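Local coordinates for protein purine nucleoside phosphorylase (Grouper iridovirus, PDB 3KHS) that probably catalyses the reversible phosphorolysis of purine nucleosides to free base and ribose 1-phosphate in purine salvage, at residues V70-C75 with I276-R280; P51-V55 with R92-P96; A174-M180 with R267-L271; C203-R207 with I242-C246; A7-A11 with R98-L103. The contacts are given in a common frame with arbitrary orientation. Residue numbers count along the deposited sequence, not the author numbering.

Interaction 1 (V70-C75 with I276-R280)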
# COMPACT_ATOMS: atom_id res chain seq x y z
N VAL B 70 -13.30 29.14 -23.01
CA VAL B 70 -12.82 30.11 -22.04
C VAL B 70 -11.68 30.81 -22.74
O VAL B 70 -10.77 30.16 -23.26
CB VAL B 70 -12.26 29.45 -20.75
CG1 VAL B 70 -11.72 30.54 -19.82
CG2 VAL B 70 -13.34 28.63 -20.04
N ASN B 71 -11.73 32.14 -22.76
CA ASN B 71 -10.69 32.93 -23.41
C ASN B 71 -10.31 32.40 -24.80
O ASN B 71 -9.14 32.39 -25.18
CB ASN B 71 -9.46 33.04 -22.50
CG ASN B 71 -9.76 33.77 -21.18
OD1 ASN B 71 -10.52 34.73 -21.15
ND2 ASN B 71 -9.16 33.30 -20.09
N GLY B 72 -11.32 31.95 -25.54
CA GLY B 72 -11.11 31.44 -26.89
C GLY B 72 -10.59 30.02 -27.02
O GLY B 72 -10.26 29.57 -28.12
N VAL B 73 -10.54 29.31 -25.90
CA VAL B 73 -10.05 27.94 -25.86
C VAL B 73 -11.18 26.95 -25.61
O VAL B 73 -11.94 27.14 -24.67
CB VAL B 73 -9.02 27.82 -24.71
CG1 VAL B 73 -8.47 26.40 -24.63
CG2 VAL B 73 -7.89 28.85 -24.92
N SER B 74 -11.32 25.93 -26.46
CA SER B 74 -12.37 24.93 -26.24
C SER B 74 -11.89 24.00 -25.12
O SER B 74 -10.82 23.37 -25.19
CB SER B 74 -12.66 24.15 -27.52
OG SER B 74 -11.45 23.71 -28.09
N CYS B 75 -12.69 23.92 -24.07
CA CYS B 75 -12.36 23.12 -22.90
C CYS B 75 -13.45 22.11 -22.56
O CYS B 75 -14.62 22.26 -22.96
CB CYS B 75 -12.17 24.03 -21.66
SG CYS B 75 -11.12 25.53 -21.77
N ILE B 276 -5.42 29.97 -18.49
CA ILE B 276 -5.89 29.49 -19.77
C ILE B 276 -5.60 30.55 -20.83
O ILE B 276 -5.29 30.23 -21.97
CB ILE B 276 -7.40 29.15 -19.70
CG1 ILE B 276 -7.58 27.87 -18.87
CG2 ILE B 276 -7.99 29.01 -21.10
CD1 ILE B 276 -9.03 27.43 -18.68
N GLU B 277 -5.67 31.82 -20.44
CA GLU B 277 -5.38 32.88 -21.40
C GLU B 277 -3.92 32.79 -21.84
O GLU B 277 -3.64 32.82 -23.03
CB GLU B 277 -5.66 34.25 -20.80
CG GLU B 277 -5.69 35.36 -21.83
CD GLU B 277 -5.89 36.72 -21.19
OE1 GLU B 277 -6.76 36.84 -20.29
OE2 GLU B 277 -5.20 37.68 -21.61
N LYS B 278 -3.00 32.66 -20.89
CA LYS B 278 -1.57 32.55 -21.20
C LYS B 278 -1.26 31.30 -22.04
O LYS B 278 -0.29 31.28 -22.80
CB LYS B 278 -0.73 32.49 -19.92
CG LYS B 278 -0.81 33.76 -19.09
CD LYS B 278 -0.26 33.57 -17.69
CE LYS B 278 -0.09 34.90 -17.00
NZ LYS B 278 0.96 35.74 -17.68
N ILE B 279 -2.08 30.26 -21.88
CA ILE B 279 -1.92 29.02 -22.62
C ILE B 279 -2.31 29.18 -24.09
O ILE B 279 -1.68 28.61 -24.97
CB ILE B 279 -2.78 27.89 -22.01
CG1 ILE B 279 -2.30 27.57 -20.60
CG2 ILE B 279 -2.72 26.65 -22.88
CD1 ILE B 279 -3.11 26.49 -19.90
N ARG B 280 -3.36 29.96 -24.33
CA ARG B 280 -3.84 30.20 -25.69
C ARG B 280 -2.74 30.70 -26.62
O ARG B 280 -2.92 30.77 -27.83
CB ARG B 280 -5.00 31.20 -25.65
CG ARG B 280 -5.53 31.59 -27.01
CD ARG B 280 -6.82 32.40 -26.91
NE ARG B 280 -6.75 33.47 -25.92
CZ ARG B 280 -5.78 34.39 -25.85
NH1 ARG B 280 -4.77 34.37 -26.71
NH2 ARG B 280 -5.83 35.32 -24.91

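Interaction 2 (P51-V55 with R92-P96)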
# COMPACT_ATOMS: atom_id res chain seq x y z
N PRO B 51 -21.53 6.86 -20.82
CA PRO B 51 -21.17 5.45 -20.98
C PRO B 51 -19.79 5.16 -20.37
O PRO B 51 -18.84 5.88 -20.64
CB PRO B 51 -21.15 5.29 -22.49
CG PRO B 51 -22.23 6.20 -22.95
CD PRO B 51 -22.09 7.41 -22.08
N ASN B 52 -19.69 4.10 -19.58
CA ASN B 52 -18.42 3.69 -18.98
C ASN B 52 -17.92 4.53 -17.80
O ASN B 52 -16.99 4.12 -17.13
CB ASN B 52 -17.31 3.64 -20.04
CG ASN B 52 -17.52 2.54 -21.07
OD1 ASN B 52 -17.83 1.41 -20.73
ND2 ASN B 52 -17.31 2.88 -22.33
N PHE B 53 -18.52 5.70 -17.56
CA PHE B 53 -18.09 6.56 -16.44
C PHE B 53 -18.48 5.94 -15.11
O PHE B 53 -19.60 5.43 -14.95
CB PHE B 53 -18.73 7.95 -16.53
CG PHE B 53 -17.76 9.08 -16.80
CD1 PHE B 53 -16.87 9.02 -17.87
CD2 PHE B 53 -17.76 10.21 -16.01
CE1 PHE B 53 -15.99 10.07 -18.14
CE2 PHE B 53 -16.89 11.27 -16.26
CZ PHE B 53 -16.00 11.20 -17.33
N PRO B 54 -17.57 5.96 -14.13
CA PRO B 54 -17.94 5.38 -12.83
C PRO B 54 -19.07 6.19 -12.22
O PRO B 54 -19.26 7.34 -12.57
CB PRO B 54 -16.65 5.50 -12.03
CG PRO B 54 -15.57 5.40 -13.09
CD PRO B 54 -16.13 6.26 -14.22
N VAL B 55 -19.84 5.58 -11.32
CA VAL B 55 -20.93 6.28 -10.65
C VAL B 55 -20.38 6.81 -9.32
O VAL B 55 -19.40 6.27 -8.80
CB VAL B 55 -22.11 5.33 -10.36
CG1 VAL B 55 -23.20 6.07 -9.62
CG2 VAL B 55 -22.64 4.76 -11.65
N ARG B 92 -9.92 2.66 -12.46
CA ARG B 92 -11.29 3.12 -12.59
C ARG B 92 -11.42 4.63 -12.32
O ARG B 92 -12.03 5.36 -13.10
CB ARG B 92 -12.14 2.33 -11.60
CG ARG B 92 -13.58 2.38 -11.86
CD ARG B 92 -14.00 1.23 -12.74
NE ARG B 92 -15.35 1.51 -13.21
CZ ARG B 92 -15.63 2.07 -14.39
NH1 ARG B 92 -14.65 2.40 -15.25
NH2 ARG B 92 -16.89 2.37 -14.67
N ALA B 93 -10.84 5.11 -11.22
CA ALA B 93 -10.95 6.53 -10.87
C ALA B 93 -10.21 7.42 -11.85
O ALA B 93 -10.40 8.62 -11.87
CB ALA B 93 -10.41 6.81 -9.43
N THR B 94 -9.33 6.83 -12.64
CA THR B 94 -8.58 7.64 -13.59
C THR B 94 -9.06 7.41 -15.02
O THR B 94 -8.37 7.76 -15.99
CB THR B 94 -7.04 7.37 -13.51
OG1 THR B 94 -6.77 5.99 -13.76
CG2 THR B 94 -6.50 7.77 -12.16
N PHE B 95 -10.25 6.81 -15.16
CA PHE B 95 -10.83 6.53 -16.47
C PHE B 95 -11.14 7.85 -17.20
O PHE B 95 -10.95 7.96 -18.40
CB PHE B 95 -12.11 5.69 -16.33
CG PHE B 95 -12.78 5.40 -17.64
CD1 PHE B 95 -12.18 4.56 -18.58
CD2 PHE B 95 -13.99 6.01 -17.97
CE1 PHE B 95 -12.75 4.34 -19.82
CE2 PHE B 95 -14.57 5.80 -19.20
CZ PHE B 95 -13.96 4.96 -20.14
N PRO B 96 -11.63 8.86 -16.47
CA PRO B 96 -11.93 10.13 -17.15
C PRO B 96 -10.67 10.77 -17.78
O PRO B 96 -10.77 11.48 -18.77
CB PRO B 96 -12.55 10.98 -16.04
CG PRO B 96 -13.20 9.96 -15.13
CD PRO B 96 -12.13 8.87 -15.08

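Interaction 3 (A174-M180 with R267-L271)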
# COMPACT_ATOMS: atom_id res chain seq x y z
N ALA B 174 0.52 34.21 -13.06
CA ALA B 174 -0.88 34.59 -13.08
C ALA B 174 -1.33 34.97 -11.68
O ALA B 174 -2.17 35.85 -11.50
CB ALA B 174 -1.72 33.43 -13.59
N ALA B 175 -0.75 34.30 -10.69
CA ALA B 175 -1.06 34.55 -9.29
C ALA B 175 -0.55 35.94 -8.94
O ALA B 175 -1.28 36.75 -8.37
CB ALA B 175 -0.40 33.50 -8.41
N ARG B 176 0.71 36.21 -9.29
CA ARG B 176 1.30 37.51 -9.04
C ARG B 176 0.39 38.56 -9.66
O ARG B 176 -0.10 39.47 -8.99
CB ARG B 176 2.68 37.61 -9.69
CG ARG B 176 3.24 39.03 -9.78
CD ARG B 176 4.45 39.10 -10.71
NE ARG B 176 4.15 38.54 -12.03
CZ ARG B 176 3.38 39.11 -12.95
NH1 ARG B 176 2.80 40.28 -12.72
NH2 ARG B 176 3.16 38.50 -14.12
N GLU B 177 0.16 38.40 -10.95
CA GLU B 177 -0.67 39.30 -11.73
C GLU B 177 -2.03 39.56 -11.09
O GLU B 177 -2.60 40.63 -11.26
CB GLU B 177 -0.83 38.69 -13.10
CG GLU B 177 -1.20 39.61 -14.23
CD GLU B 177 -1.01 38.91 -15.58
OE1 GLU B 177 0.10 38.33 -15.80
OE2 GLU B 177 -1.96 38.94 -16.39
N LEU B 178 -2.57 38.57 -10.38
CA LEU B 178 -3.88 38.74 -9.74
C LEU B 178 -3.77 39.25 -8.31
O LEU B 178 -4.79 39.47 -7.65
CB LEU B 178 -4.68 37.43 -9.75
CG LEU B 178 -5.20 36.94 -11.11
CD1 LEU B 178 -5.23 35.43 -11.10
CD2 LEU B 178 -6.59 37.53 -11.42
N GLY B 179 -2.53 39.45 -7.84
CA GLY B 179 -2.32 39.96 -6.50
C GLY B 179 -2.36 38.92 -5.40
O GLY B 179 -2.67 39.25 -4.26
N MET B 180 -2.02 37.67 -5.73
CA MET B 180 -2.06 36.56 -4.77
C MET B 180 -0.69 35.95 -4.56
O MET B 180 -0.56 34.86 -4.00
CB MET B 180 -3.00 35.46 -5.29
CG MET B 180 -4.32 35.95 -5.86
SD MET B 180 -5.45 34.63 -6.41
CE MET B 180 -4.44 33.86 -7.61
N ARG B 267 -11.26 33.10 -6.27
CA ARG B 267 -9.82 33.26 -6.53
C ARG B 267 -9.30 32.18 -7.47
O ARG B 267 -8.58 32.47 -8.43
CB ARG B 267 -9.01 33.18 -5.22
CG ARG B 267 -9.42 34.14 -4.08
CD ARG B 267 -8.45 34.06 -2.90
NE ARG B 267 -7.34 34.99 -3.08
CZ ARG B 267 -6.41 35.28 -2.16
NH1 ARG B 267 -6.44 34.71 -0.95
NH2 ARG B 267 -5.45 36.16 -2.45
N MET B 268 -9.66 30.93 -7.19
CA MET B 268 -9.22 29.80 -7.99
C MET B 268 -9.75 29.91 -9.41
O MET B 268 -9.03 29.63 -10.36
CB MET B 268 -9.69 28.49 -7.35
CG MET B 268 -9.14 27.24 -8.03
SD MET B 268 -7.34 27.03 -7.99
CE MET B 268 -7.13 26.27 -6.28
N THR B 269 -11.01 30.32 -9.55
CA THR B 269 -11.61 30.49 -10.87
C THR B 269 -10.85 31.53 -11.68
O THR B 269 -10.58 31.33 -12.86
CB THR B 269 -13.07 30.95 -10.77
OG1 THR B 269 -13.84 29.96 -10.07
CG2 THR B 269 -13.64 31.15 -12.18
N ALA B 270 -10.53 32.66 -11.04
CA ALA B 270 -9.79 33.72 -11.70
C ALA B 270 -8.42 33.22 -12.15
O ALA B 270 -8.00 33.44 -13.29
CB ALA B 270 -9.62 34.90 -10.76
N LEU B 271 -7.73 32.54 -11.24
CA LEU B 271 -6.40 31.99 -11.53
C LEU B 271 -6.42 31.05 -12.74
O LEU B 271 -5.59 31.17 -13.64
CB LEU B 271 -5.84 31.24 -10.31
CG LEU B 271 -4.49 30.50 -10.43
CD1 LEU B 271 -3.40 31.44 -10.84
CD2 LEU B 271 -4.09 29.86 -9.10

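Interaction 4 (C203-R207 with I242-C246)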
# COMPACT_ATOMS: atom_id res chain seq x y z
N CYS B 203 1.46 11.74 10.08
CA CYS B 203 1.71 13.09 9.58
C CYS B 203 3.20 13.37 9.68
O CYS B 203 3.81 13.94 8.78
CB CYS B 203 0.88 14.06 10.39
SG CYS B 203 1.29 15.82 10.30
N LYS B 204 3.81 12.93 10.77
CA LYS B 204 5.23 13.10 10.94
C LYS B 204 5.97 12.41 9.83
O LYS B 204 6.90 12.97 9.27
CB LYS B 204 5.69 12.53 12.27
CG LYS B 204 5.33 13.45 13.42
CD LYS B 204 5.60 12.83 14.78
CE LYS B 204 4.99 13.71 15.85
NZ LYS B 204 5.32 13.25 17.23
N ILE B 205 5.57 11.19 9.50
CA ILE B 205 6.23 10.47 8.44
C ILE B 205 6.09 11.22 7.10
O ILE B 205 7.04 11.33 6.33
CB ILE B 205 5.66 9.08 8.33
CG1 ILE B 205 6.05 8.28 9.57
CG2 ILE B 205 6.15 8.45 7.04
CD1 ILE B 205 5.10 7.06 9.87
N LEU B 206 4.92 11.79 6.87
CA LEU B 206 4.68 12.52 5.63
C LEU B 206 5.60 13.74 5.54
O LEU B 206 6.01 14.13 4.44
CB LEU B 206 3.23 12.95 5.55
CG LEU B 206 2.30 12.03 4.79
CD1 LEU B 206 2.53 10.56 5.13
CD2 LEU B 206 0.87 12.47 5.06
N ARG B 207 5.91 14.36 6.68
CA ARG B 207 6.78 15.52 6.71
C ARG B 207 8.18 15.04 6.46
O ARG B 207 8.93 15.66 5.72
CB ARG B 207 6.75 16.22 8.05
CG ARG B 207 5.57 17.10 8.18
CD ARG B 207 5.61 17.90 9.44
NE ARG B 207 4.53 18.85 9.35
CZ ARG B 207 4.07 19.55 10.37
NH1 ARG B 207 4.63 19.40 11.56
NH2 ARG B 207 3.04 20.37 10.19
N ILE B 242 -1.94 21.97 9.18
CA ILE B 242 -1.62 21.13 10.31
C ILE B 242 -0.57 21.84 11.13
O ILE B 242 0.39 22.36 10.58
CB ILE B 242 -1.07 19.78 9.82
CG1 ILE B 242 -2.18 18.98 9.14
CG2 ILE B 242 -0.47 19.00 10.97
CD1 ILE B 242 -2.55 19.42 7.73
N ALA B 243 -0.75 21.88 12.45
CA ALA B 243 0.22 22.55 13.31
C ALA B 243 1.54 21.78 13.35
O ALA B 243 1.64 20.66 12.86
CB ALA B 243 -0.33 22.71 14.71
N SER B 244 2.55 22.39 13.95
CA SER B 244 3.86 21.78 14.05
C SER B 244 3.85 20.43 14.75
O SER B 244 4.66 19.57 14.42
CB SER B 244 4.84 22.73 14.74
OG SER B 244 4.29 23.22 15.95
N ASN B 245 2.95 20.23 15.72
CA ASN B 245 2.88 18.96 16.44
C ASN B 245 2.20 17.86 15.61
O ASN B 245 2.03 16.73 16.08
CB ASN B 245 2.12 19.16 17.75
CG ASN B 245 0.72 19.65 17.51
OD1 ASN B 245 0.42 20.16 16.43
ND2 ASN B 245 -0.14 19.52 18.51
N CYS B 246 1.81 18.23 14.39
CA CYS B 246 1.16 17.34 13.44
C CYS B 246 -0.28 16.90 13.79
O CYS B 246 -0.61 15.72 13.74
CB CYS B 246 2.05 16.11 13.21
SG CYS B 246 2.88 16.02 11.58

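Interaction 5 (A7-A11 with R98-L103)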
# COMPACT_ATOMS: atom_id res chain seq x y z
N ALA B 7 -12.43 3.99 -23.39
CA ALA B 7 -12.29 5.45 -23.31
C ALA B 7 -12.58 6.04 -24.68
O ALA B 7 -13.28 7.04 -24.79
CB ALA B 7 -10.88 5.83 -22.89
N LYS B 8 -12.04 5.41 -25.73
CA LYS B 8 -12.30 5.88 -27.09
C LYS B 8 -13.79 5.83 -27.42
O LYS B 8 -14.33 6.76 -28.02
CB LYS B 8 -11.51 5.04 -28.08
CG LYS B 8 -10.03 5.35 -28.04
CD LYS B 8 -9.26 4.43 -28.96
CE LYS B 8 -7.78 4.58 -28.74
NZ LYS B 8 -7.03 3.45 -29.38
N GLU B 9 -14.46 4.76 -27.00
CA GLU B 9 -15.89 4.61 -27.24
C GLU B 9 -16.63 5.72 -26.52
O GLU B 9 -17.47 6.41 -27.10
CB GLU B 9 -16.35 3.22 -26.78
CG GLU B 9 -17.85 3.11 -26.44
CD GLU B 9 -18.23 1.75 -25.87
OE1 GLU B 9 -17.71 1.34 -24.80
OE2 GLU B 9 -19.07 1.07 -26.52
N THR B 10 -16.31 5.90 -25.24
CA THR B 10 -16.93 6.95 -24.45
C THR B 10 -16.70 8.30 -25.12
O THR B 10 -17.60 9.12 -25.19
CB THR B 10 -16.35 6.97 -23.03
OG1 THR B 10 -16.86 5.83 -22.32
CG2 THR B 10 -16.73 8.23 -22.31
N ALA B 11 -15.48 8.52 -25.61
CA ALA B 11 -15.17 9.79 -26.27
C ALA B 11 -16.01 9.96 -27.54
O ALA B 11 -16.62 11.00 -27.76
CB ALA B 11 -13.67 9.89 -26.60
N ARG B 98 -8.32 9.07 -19.23
CA ARG B 98 -8.11 8.35 -20.47
C ARG B 98 -9.12 8.91 -21.49
O ARG B 98 -8.80 9.08 -22.66
CB ARG B 98 -8.27 6.85 -20.25
CG ARG B 98 -7.16 6.25 -19.40
CD ARG B 98 -7.24 4.73 -19.29
NE ARG B 98 -6.11 4.16 -18.55
CZ ARG B 98 -5.99 4.18 -17.21
NH1 ARG B 98 -6.93 4.73 -16.48
NH2 ARG B 98 -4.93 3.65 -16.62
N VAL B 99 -10.32 9.23 -21.02
CA VAL B 99 -11.34 9.80 -21.88
C VAL B 99 -10.85 11.18 -22.40
O VAL B 99 -10.93 11.47 -23.59
CB VAL B 99 -12.68 9.94 -21.11
CG1 VAL B 99 -13.68 10.72 -21.90
CG2 VAL B 99 -13.23 8.54 -20.78
N PHE B 100 -10.34 12.02 -21.49
CA PHE B 100 -9.80 13.31 -21.88
C PHE B 100 -8.84 13.13 -23.05
O PHE B 100 -8.93 13.83 -24.04
CB PHE B 100 -9.03 13.96 -20.73
CG PHE B 100 -9.87 14.87 -19.85
CD1 PHE B 100 -11.24 14.69 -19.75
CD2 PHE B 100 -9.27 15.84 -19.08
CE1 PHE B 100 -11.98 15.45 -18.90
CE2 PHE B 100 -10.02 16.63 -18.22
CZ PHE B 100 -11.36 16.44 -18.13
N LYS B 101 -7.92 12.18 -22.93
CA LYS B 101 -6.96 11.94 -23.99
C LYS B 101 -7.65 11.57 -25.30
O LYS B 101 -7.35 12.13 -26.35
CB LYS B 101 -6.01 10.81 -23.61
CG LYS B 101 -4.96 10.48 -24.68
CD LYS B 101 -4.54 9.03 -24.59
CE LYS B 101 -3.15 8.78 -25.17
NZ LYS B 101 -2.96 9.49 -26.44
N ALA B 102 -8.58 10.62 -25.21
CA ALA B 102 -9.34 10.15 -26.37
C ALA B 102 -10.10 11.29 -27.03
O ALA B 102 -10.43 11.19 -28.20
CB ALA B 102 -10.31 9.05 -25.93
N LEU B 103 -10.41 12.33 -26.27
CA LEU B 103 -11.13 13.49 -26.79
C LEU B 103 -10.19 14.45 -27.51
O LEU B 103 -10.65 15.38 -28.17
CB LEU B 103 -11.78 14.29 -25.65
CG LEU B 103 -13.05 13.81 -24.98
CD1 LEU B 103 -13.36 14.74 -23.83
CD2 LEU B 103 -14.18 13.81 -25.97

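Interaction 1 (V70-C75 with I276-R280)
Apolar side chains form the inner part of this contact. Ile276, near the C-terminal end of helix 257-279, places its CG2 3.8 Å from CG2 of Val73 and 4.2 Å from CG1 of Val70, while its CD1 lies 4.2 Å from SG of Cys75. These three residues belong to the two strands of a hairpin, and their short side chains offer a shallow apolar surface on which one branched isoleucine can settle. Val73 CG2 also meets Arg280 CB at 3.8 Å, so the aliphatic base of the arginine extends the patch outward.

Toward solvent, Asn71, Arg280 and Glu277 cover a comparable area, mostly by van der Waals contact, as where Asn71 ND2 rests 3.7 Å from Glu277 CB. The one hydrogen bond is weak: Arg280 NE to the backbone O of Asn71, 2.7 Å but poorly aligned, and the exact place of this oxygen is less sure.

The type I' turn from Val70 to Val73 presents that carbonyl, closed by reciprocal backbone bonds, Val70 N to Val73 O at 2.9 Å and Val73 N to Val70 O at 2.8 Å. Its two corners need positive phi, which asparagine tolerates and glycine readily adopts.

The hairpin joins strands 64-70 and 73-79 of the mixed sheet. Leu24 of strand 24-28 touches Val73, Cys75, Ile276 and Ile279, and helix 165-178 packs against Ile279 and Lys278.

Interaction 2 (P51-V55 with R92-P96)
Arg92 is the polar anchor: its NH2 donates a well-aligned hydrogen bond to the backbone O of Asn52 at 3.0 Å, with a weak second one from NH1 to the same O at 3.5 Å. An arginine suits this place because its long chain can curl back to a carbonyl while its flat guanidinium covers Pro54, whose CG lies over one face, 3.6 Å from Arg92 CZ. The Asn52 side chain turns elsewhere, its ND2 bonding Glu9, and its CB packs 3.6 Å from Phe95 CE2.

Farther in, the aromatic residues take over. Phe53 CD1 approaches the edge of the Phe95 ring, 4.2 Å from Phe95 CD2, and Pro96 CG sits 4.2 Å from the centroid of the Phe53 ring, over its face.

Arg92 and this proline-aromatic CH-pi packing hold the loop between strands 42-46 and 64-70, which runs on to the unmodelled residues 57-61, against the junction of helices 90-93 and 95-102 and beside helix 3-15 in the alpha/beta fold of the PNP/MTAP family.

Interaction 3 (A174-M180 with R267-L271)
Two helices flanking the mixed sheet of the alpha/beta phosphorylase fold meet here, the short axes of 174-178 and 267-271 passing 10.4 Å apart at 120°. Met180, Leu271 and Arg267 lose the most surface.

Met180 lies just beyond the end of its helix. The chain turns there through a Schellman motif at Gly179, whose positive phi would press a CB against the preceding carbonyl O; Met180 N bonds back to Ala175 O at 2.9 Å. The turn directs the long, flexible methionine toward the other helix, where its CE reaches Leu271 CB at 4.0 Å.

Leu271 fills the space between the helices. Its CD1 lies 3.8 Å from Ala174 CB and 3.9 Å from Ala175 N; the small alanines let the leucine come close to the helix backbone. Leu178 adds its CD1 3.7 Å from Leu271 CA and its CD2 4.1 Å from Ala270 CB. Phe126 of strand 126-129 closes the floor, touching Met180, Arg267 and Leu271.

Arg267, at the outer edge of the contact, has a side chain long enough to reach along the methionine. The guanidinium itself makes the van der Waals contact, with Arg267 NH2 3.6 Å from Met180 CG.

Interaction 4 (C203-R207 with I242-C246)
The guanidinium of Arg207 serves a row of backbone acceptors. NH2 donates to Ala243 O at 3.0 Å, and NH1 makes a weak, poorly angled hydrogen bond to Ser244 O at 2.9 Å; both oxygens lie near the guanidinium plane. Ile242 O is also close to NH2, at 3.3 Å, and Leu117 O outside the two segments accepts a further weak bond from NH2. Arginine suits the position because its long, extended side chain spans from the helix to the loop and presents several N-H groups to carbonyls there. Ala243 O has a second donor, Cys246 N at 2.9 Å, which closes the type I beta turn from Ala243 to Cys246.

Beside this polar network runs a covalent link. Cys203 SG and Cys246 SG form a 2.1 Å disulfide with chi3 of -81°, tying helix 200-208 of the phosphorylase fold to the loop that follows strand 231-241. The disulfide anchors this loop just before residues 248-255, which are not modelled.

Cys246 SG also lies over one face of the Arg207 guanidinium, 3.8 Å from NH1, and Ile242 CG2 packs 3.7 Å from Cys203 SG. Ile205, on the helix side facing away from the loop, meets Ile133 of a neighbouring subunit.

Interaction 5 (A7-A11 with R98-L103)
Small side chains set the spacing between helices 3-15 and 95-102, whose local axes pass 8.1 Å apart at 60°. Ala7, Ala11 and Ala102 have no chi angle to adjust, and that bluntness allows the close approach: Ala11 CB lies 3.5 Å from Ala102 CB, and Ala7 CB 3.8 Å from Arg98 CB.

The larger residues take conformations that fit round them. Val99, chi1 t, puts CG2 3.8 Å from Thr10 CG2 and 4.2 Å from Ala7 CB. Thr10, chi1 m, offers that methyl while its OG1 bonds the backbone O of Pro51. Leu103, an m,t rotamer, brings CD2 to 4.0 Å from Ala11 CB. Arg98 starts beside Ala7, but its extended chain leads off, and its guanidinium bonds Pro143 O and Thr94 OG1.

Phe100 packs helix 95-102 on strand 73-79, so the N-terminal helix lies outside it as a further layer. With the polar ends of Thr10 and Arg98 engaged elsewhere, close fit and burial of apolar surface, largely methyl groups, appear to hold the helices together.

Interactions 2 and 5 are the buried pair and share helix 95-102: they touch through Pro51 and Asn52 with Thr10 and Glu9, while the Phe95 ring packs on Ala7. Interactions 1 and 3 share helix 257-279 and are partly buried; a long, weak ion pair between Lys278 and Glu177 links their segments beside the contacts. Interaction 4 stands apart, its centre about 24 Å from the chain centre and its nearest atoms about 16 Å or more from any other contact. Chemistry follows the elements joined more than depth: interactions 3 and 5, between helices, rely on apolar fit, but in interactions 1, 2 and 4 a loop or turn offers carbonyls to an arginine; interaction 4 adds a disulfide.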